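Uncharacterized protein LPG1670 (Legionella pneumophila subsp. pneumophila, PDB 5T2X) is of unknown function but folds into an all-helical chain, much of it belonging to a protein family that likewise has no assigned role. Local coordinates at residues 171-176 against 198-203; 205-210 against 268-273. All coordinates share one frame; numbering follows the deposited sequence.

Contact 1. Residues 171-176 against 198-203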
loop_
_atom_site.group_PDB
_atom_site.type_symbol
_atom_site.label_atom_id
_atom_site.label_comp_id
_atom_site.label_asym_id
_atom_site.label_seq_id
_atom_site.Cartn_x
_atom_site.Cartn_y
_atom_site.Cartn_z
ATOM N N PRO A 171 5.992 -5.916 -4.552
ATOM C CA PRO A 171 4.546 -6.196 -4.548
ATOM C C PRO A 171 3.718 -5.102 -5.196
ATOM O O PRO A 171 2.654 -5.395 -5.758
ATOM C CB PRO A 171 4.223 -6.341 -3.056
ATOM C CG PRO A 171 5.498 -6.775 -2.444
ATOM C CD PRO A 171 6.561 -6.036 -3.196
ATOM N N GLY A 172 4.172 -3.849 -5.140
ATOM C CA GLY A 172 3.459 -2.785 -5.827
ATOM C C GLY A 172 3.502 -2.942 -7.336
ATOM O O GLY A 172 2.476 -2.842 -8.014
ATOM N N TYR A 173 4.694 -3.199 -7.882
ATOM C CA TYR A 173 4.815 -3.379 -9.324
ATOM C C TYR A 173 4.177 -4.683 -9.786
ATOM O O TYR A 173 3.702 -4.767 -10.924
ATOM C CB TYR A 173 6.284 -3.315 -9.745
ATOM C CG TYR A 173 6.801 -1.900 -9.849
ATOM C CD1 TYR A 173 6.659 -1.175 -11.024
ATOM C CD2 TYR A 173 7.411 -1.281 -8.766
ATOM C CE1 TYR A 173 7.119 0.125 -11.122
ATOM C CE2 TYR A 173 7.876 0.017 -8.856
ATOM C CZ TYR A 173 7.726 0.715 -10.036
ATOM O OH TYR A 173 8.186 2.007 -10.130
ATOM N N LEU A 174 4.150 -5.705 -8.927
ATOM C CA LEU A 174 3.416 -6.916 -9.273
ATOM C C LEU A 174 1.918 -6.654 -9.339
ATOM O O LEU A 174 1.221 -7.247 -10.172
ATOM C CB LEU A 174 3.725 -8.028 -8.270
ATOM C CG LEU A 174 5.080 -8.718 -8.444
ATOM C CD1 LEU A 174 5.245 -9.845 -7.437
ATOM C CD2 LEU A 174 5.231 -9.240 -9.864
ATOM N N LEU A 175 1.406 -5.772 -8.476
ATOM C CA LEU A 175 0.001 -5.389 -8.560
ATOM C C LEU A 175 -0.284 -4.634 -9.853
ATOM O O LEU A 175 -1.290 -4.894 -10.522
ATOM C CB LEU A 175 -0.389 -4.545 -7.344
ATOM C CG LEU A 175 -1.784 -3.918 -7.377
ATOM C CD1 LEU A 175 -2.861 -4.991 -7.437
ATOM C CD2 LEU A 175 -1.995 -3.009 -6.175
ATOM N N PHE A 176 0.595 -3.694 -10.217
ATOM C CA PHE A 176 0.449 -2.989 -11.486
ATOM C C PHE A 176 0.534 -3.956 -12.660
ATOM O O PHE A 176 -0.208 -3.823 -13.639
ATOM C CB PHE A 176 1.522 -1.907 -11.601
ATOM C CG PHE A 176 1.302 -0.939 -12.734
ATOM C CD1 PHE A 176 1.780 -1.213 -14.007
ATOM C CD2 PHE A 176 0.634 0.254 -12.521
ATOM C CE1 PHE A 176 1.586 -0.318 -15.046
ATOM C CE2 PHE A 176 0.438 1.154 -13.555
ATOM C CZ PHE A 176 0.914 0.866 -14.819
ATOM N N LEU A 198 4.508 -6.076 -18.933
ATOM C CA LEU A 198 5.864 -6.615 -18.975
ATOM C C LEU A 198 6.846 -5.689 -18.269
ATOM O O LEU A 198 7.690 -6.142 -17.487
ATOM C CB LEU A 198 6.290 -6.845 -20.427
ATOM C CG LEU A 198 7.731 -7.307 -20.650
ATOM C CD1 LEU A 198 7.976 -8.647 -19.974
ATOM C CD2 LEU A 198 8.047 -7.385 -22.136
ATOM N N GLU A 199 6.750 -4.384 -18.534
ATOM C CA GLU A 199 7.668 -3.431 -17.916
ATOM C C GLU A 199 7.552 -3.464 -16.397
ATOM O O GLU A 199 8.562 -3.510 -15.686
ATOM C CB GLU A 199 7.398 -2.025 -18.450
ATOM C CG GLU A 199 8.247 -0.942 -17.807
ATOM C CD GLU A 199 7.946 0.435 -18.362
ATOM O OE1 GLU A 199 7.315 0.519 -19.436
ATOM O OE2 GLU A 199 8.336 1.435 -17.724
ATOM N N ALA A 200 6.320 -3.451 -15.880
ATOM C CA ALA A 200 6.126 -3.511 -14.435
ATOM C C ALA A 200 6.584 -4.849 -13.870
ATOM O O ALA A 200 7.098 -4.909 -12.747
ATOM C CB ALA A 200 4.659 -3.257 -14.090
ATOM N N LEU A 201 6.402 -5.932 -14.628
ATOM C CA LEU A 201 6.861 -7.238 -14.166
ATOM C C LEU A 201 8.381 -7.292 -14.095
ATOM O O LEU A 201 8.945 -7.851 -13.145
ATOM C CB LEU A 201 6.323 -8.336 -15.083
ATOM C CG LEU A 201 6.739 -9.773 -14.763
ATOM C CD1 LEU A 201 6.341 -10.149 -13.346
ATOM C CD2 LEU A 201 6.122 -10.734 -15.767
ATOM N N LEU A 202 9.063 -6.714 -15.087
ATOM C CA LEU A 202 10.522 -6.693 -15.065
ATOM C C LEU A 202 11.045 -5.828 -13.925
ATOM O O LEU A 202 12.011 -6.202 -13.249
ATOM C CB LEU A 202 11.061 -6.199 -16.408
ATOM C CG LEU A 202 10.765 -7.076 -17.627
ATOM C CD1 LEU A 202 11.295 -6.435 -18.900
ATOM C CD2 LEU A 202 11.351 -8.464 -17.443
ATOM N N ILE A 203 10.421 -4.670 -13.695
ATOM C CA ILE A 203 10.843 -3.806 -12.596
ATOM C C ILE A 203 10.655 -4.514 -11.261
ATOM O O ILE A 203 11.499 -4.411 -10.363
ATOM C CB ILE A 203 10.081 -2.468 -12.643
ATOM C CG1 ILE A 203 10.423 -1.703 -13.922
ATOM C CG2 ILE A 203 10.408 -1.622 -11.421
ATOM C CD1 ILE A 203 9.619 -0.433 -14.104
#
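Y173 is the first residue of 171-176 to touch 198-203, and it makes the broadest contact. Its CG lies anti to the carbonyl carbon (chi1 -80°), which carries the ring along the neighbouring helix to I203. There the CG2 methyl of I203 sits over the middle of one ring face, 3.6 Å from the Y173 ring centroid and only 6° off the ring normal, a clean CH-pi contact. A beta-branched residue suits this place because it carries a methyl, CG2, directly on CB, here anti to its own backbone N and facing the ring. At the root of the same side chain, Y173 CB rests 3.5 Å from A200 O. A200 has just a methyl group, so the backbones come close here: the CA atoms of Y173 and A200 are 5.3 Å apart. One residue on, L174 starts out away from the partner helix, but its branch turns back and crosses L201 obliquely, CD2 meeting L201 CD1 at 3.8 Å. F176 closes the row. With CG anti to the backbone N (chi1 -168°), its ring brings CD1 to 3.5 Å from the A200 CB methyl, which thus lies beside the backbone of Y173 and the ring of F176. F176 also touches L158 and C165 of helix 153-167. No hydrogen bond crosses the contact; the side chains meet through carbon atoms, with two backbone oxygens brushing against carbons. Two nearly antiparallel helices, with segment axes 7.9 Å apart at a small residue, form the close-packed helical hairpin familiar from all-alpha folds, here built from consecutive helices 169-185 and 191-207.

Contact 2. Residues 205-210 against 268-273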
loop_
_atom_site.group_PDB
_atom_site.type_symbol
_atom_site.label_atom_id
_atom_site.label_comp_id
_atom_site.label_asym_id
_atom_site.label_seq_id
_atom_site.Cartn_x
_atom_site.Cartn_y
_atom_site.Cartn_z
ATOM N N ARG A 205 10.932 -7.631 -10.655
ATOM C CA ARG A 205 12.017 -8.587 -10.467
ATOM C C ARG A 205 13.321 -7.876 -10.127
ATOM O O ARG A 205 14.049 -8.301 -9.223
ATOM C CB ARG A 205 12.182 -9.447 -11.718
ATOM C CG ARG A 205 13.132 -10.617 -11.537
ATOM C CD ARG A 205 13.243 -11.435 -12.812
ATOM N NE ARG A 205 13.963 -12.686 -12.597
ATOM C CZ ARG A 205 14.222 -13.575 -13.551
ATOM N NH1 ARG A 205 13.823 -13.351 -14.797
ATOM N NH2 ARG A 205 14.882 -14.688 -13.260
ATOM N N LYS A 206 13.624 -6.783 -10.834
ATOM C CA LYS A 206 14.856 -6.037 -10.600
ATOM C C LYS A 206 14.893 -5.374 -9.230
ATOM O O LYS A 206 15.972 -4.977 -8.777
ATOM C CB LYS A 206 15.040 -4.986 -11.696
ATOM C CG LYS A 206 15.213 -5.586 -13.080
ATOM C CD LYS A 206 15.271 -4.523 -14.161
ATOM C CE LYS A 206 15.459 -5.164 -15.526
ATOM N NZ LYS A 206 16.697 -5.994 -15.571
ATOM N N LEU A 207 13.748 -5.235 -8.563
ATOM C CA LEU A 207 13.704 -4.693 -7.213
ATOM C C LEU A 207 13.634 -5.770 -6.142
ATOM O O LEU A 207 13.813 -5.458 -4.963
ATOM C CB LEU A 207 12.502 -3.750 -7.056
ATOM C CG LEU A 207 12.457 -2.491 -7.924
ATOM C CD1 LEU A 207 11.191 -1.697 -7.640
ATOM C CD2 LEU A 207 13.691 -1.633 -7.702
ATOM N N SER A 208 13.398 -7.028 -6.526
ATOM C CA SER A 208 13.112 -8.089 -5.567
ATOM C C SER A 208 14.283 -8.415 -4.649
ATOM O O SER A 208 14.084 -9.128 -3.659
ATOM C CB SER A 208 12.676 -9.353 -6.312
ATOM O OG SER A 208 13.680 -9.784 -7.213
ATOM N N GLU A 209 15.486 -7.920 -4.941
ATOM C CA GLU A 209 16.649 -8.222 -4.117
ATOM C C GLU A 209 16.907 -7.186 -3.033
ATOM O O GLU A 209 17.634 -7.479 -2.076
ATOM C CB GLU A 209 17.903 -8.346 -4.992
ATOM C CG GLU A 209 17.824 -9.409 -6.082
ATOM C CD GLU A 209 18.135 -10.809 -5.579
ATOM O OE1 GLU A 209 17.844 -11.109 -4.402
ATOM O OE2 GLU A 209 18.680 -11.613 -6.365
ATOM N N HIS A 210 16.336 -5.991 -3.153
ATOM C CA HIS A 210 16.616 -4.926 -2.202
ATOM C C HIS A 210 16.015 -5.245 -0.835
ATOM O O HIS A 210 14.974 -5.897 -0.726
ATOM C CB HIS A 210 16.071 -3.595 -2.719
ATOM C CG HIS A 210 16.653 -2.396 -2.038
ATOM N ND1 HIS A 210 16.299 -2.019 -0.760
ATOM C CD2 HIS A 210 17.559 -1.483 -2.461
ATOM C CE1 HIS A 210 16.965 -0.930 -0.423
ATOM N NE2 HIS A 210 17.736 -0.583 -1.439
ATOM N N GLY A 268 17.156 3.890 -11.041
ATOM C CA GLY A 268 16.884 5.116 -10.312
ATOM C C GLY A 268 16.271 4.870 -8.948
ATOM O O GLY A 268 16.463 5.664 -8.023
ATOM N N ILE A 269 15.534 3.769 -8.800
ATOM C CA ILE A 269 14.952 3.427 -7.506
ATOM C C ILE A 269 16.026 2.901 -6.563
ATOM O O ILE A 269 16.109 3.311 -5.399
ATOM C CB ILE A 269 13.811 2.409 -7.686
ATOM C CG1 ILE A 269 12.635 3.049 -8.427
ATOM C CG2 ILE A 269 13.374 1.849 -6.341
ATOM C CD1 ILE A 269 11.497 2.092 -8.707
ATOM N N LEU A 270 16.870 1.989 -7.054
ATOM C CA LEU A 270 17.897 1.394 -6.205
ATOM C C LEU A 270 18.985 2.394 -5.840
ATOM O O LEU A 270 19.631 2.249 -4.795
ATOM C CB LEU A 270 18.504 0.174 -6.898
ATOM C CG LEU A 270 17.531 -0.967 -7.203
ATOM C CD1 LEU A 270 18.220 -2.074 -7.982
ATOM C CD2 LEU A 270 16.927 -1.508 -5.918
ATOM N N ASP A 271 19.206 3.410 -6.677
ATOM C CA ASP A 271 20.212 4.418 -6.363
ATOM C C ASP A 271 19.725 5.400 -5.306
ATOM O O ASP A 271 20.531 5.893 -4.508
ATOM C CB ASP A 271 20.622 5.175 -7.628
ATOM C CG ASP A 271 21.395 4.306 -8.604
ATOM O OD1 ASP A 271 21.964 3.281 -8.172
ATOM O OD2 ASP A 271 21.437 4.653 -9.803
ATOM N N GLU A 272 18.423 5.694 -5.281
ATOM C CA GLU A 272 17.894 6.620 -4.286
ATOM C C GLU A 272 17.899 6.007 -2.891
ATOM O O GLU A 272 17.962 6.737 -1.896
ATOM C CB GLU A 272 16.479 7.052 -4.673
ATOM C CG GLU A 272 15.976 8.280 -3.930
ATOM C CD GLU A 272 14.570 8.672 -4.341
ATOM O OE1 GLU A 272 13.683 8.720 -3.463
ATOM O OE2 GLU A 272 14.351 8.925 -5.545
ATOM N N PHE A 273 17.838 4.681 -2.798
ATOM C CA PHE A 273 17.842 3.963 -1.523
ATOM C C PHE A 273 19.114 3.122 -1.468
ATOM O O PHE A 273 19.089 1.911 -1.694
ATOM C CB PHE A 273 16.580 3.106 -1.370
ATOM C CG PHE A 273 15.305 3.896 -1.420
ATOM C CD1 PHE A 273 14.787 4.473 -0.273
ATOM C CD2 PHE A 273 14.624 4.065 -2.614
ATOM C CE1 PHE A 273 13.614 5.204 -0.316
ATOM C CE2 PHE A 273 13.452 4.793 -2.664
ATOM C CZ PHE A 273 12.946 5.363 -1.513
#
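The imidazole of H210 points its edge at the end of helix 252-272, where NE2 donates to the backbone oxygen of F273. The bond is short, 2.8 Å from H210 NE2 to F273 O, and nearly straight at 164°. The oxygen lies close to the ring plane, and the donor in turn lies in the plane of the carbonyl. What directs the ring toward 268-273 is chi1 of -163°, with CG anti to the backbone N. Histidine suits the place because its two nitrogens can serve two partners: ND1 accepts from the N of Y212, two residues further on, and caps helix 211-220, while NE2 holds the residue that leaves the helix at F273. H210 is therefore the N-cap of one helix and a side-chain link to the C-terminal end of another, in an all-helical fold. A type I beta turn from L207 to H210 brings it there, and S208, in the turn, donates from OG to R205 O at 2.5 Å, an oxygen that also accepts from S208 N. L270 runs past the imidazole in the opposite direction, its CD2 methyl 3.5 Å from H210 CD2. That same methyl also meets L207 CD2 at 3.7 Å, so one branch of L270 packs on both a leucine and carbon atoms of the imidazole. L207 crosses I269 at about a right angle, CD2 lying 3.8 Å from I269 CG2, and its other branch, CD1, touches I269 CD1. Branched aliphatic side chains meet between backbones whose nearest CA atoms, those of L207 and L270, are 7.5 Å apart. W169 borders the polar end, its ring meeting that of H210 and standing edge-to-face to F273.

Both contacts draw on helix 191-207, contact 1 on its middle and contact 2 on its C-terminal end with the turn that follows. Contact 1 is mostly buried and joins neighbours in sequence, whereas contact 2 lies nearer the surface and brings in the much later helix 252-272. Their chemistry follows from place: along the helices methyls and rings suffice, while at the helix ends a backbone carbonyl has a histidine donor. With centres 13 Å apart, the two are continuous. Y173 bridges them, its OH packing 3.6 Å from I269 CD1 and its CE2 lying 3.9 Å from L207 CD1, so helices 169-185, 191-207 and 252-272 pack together round this tyrosine.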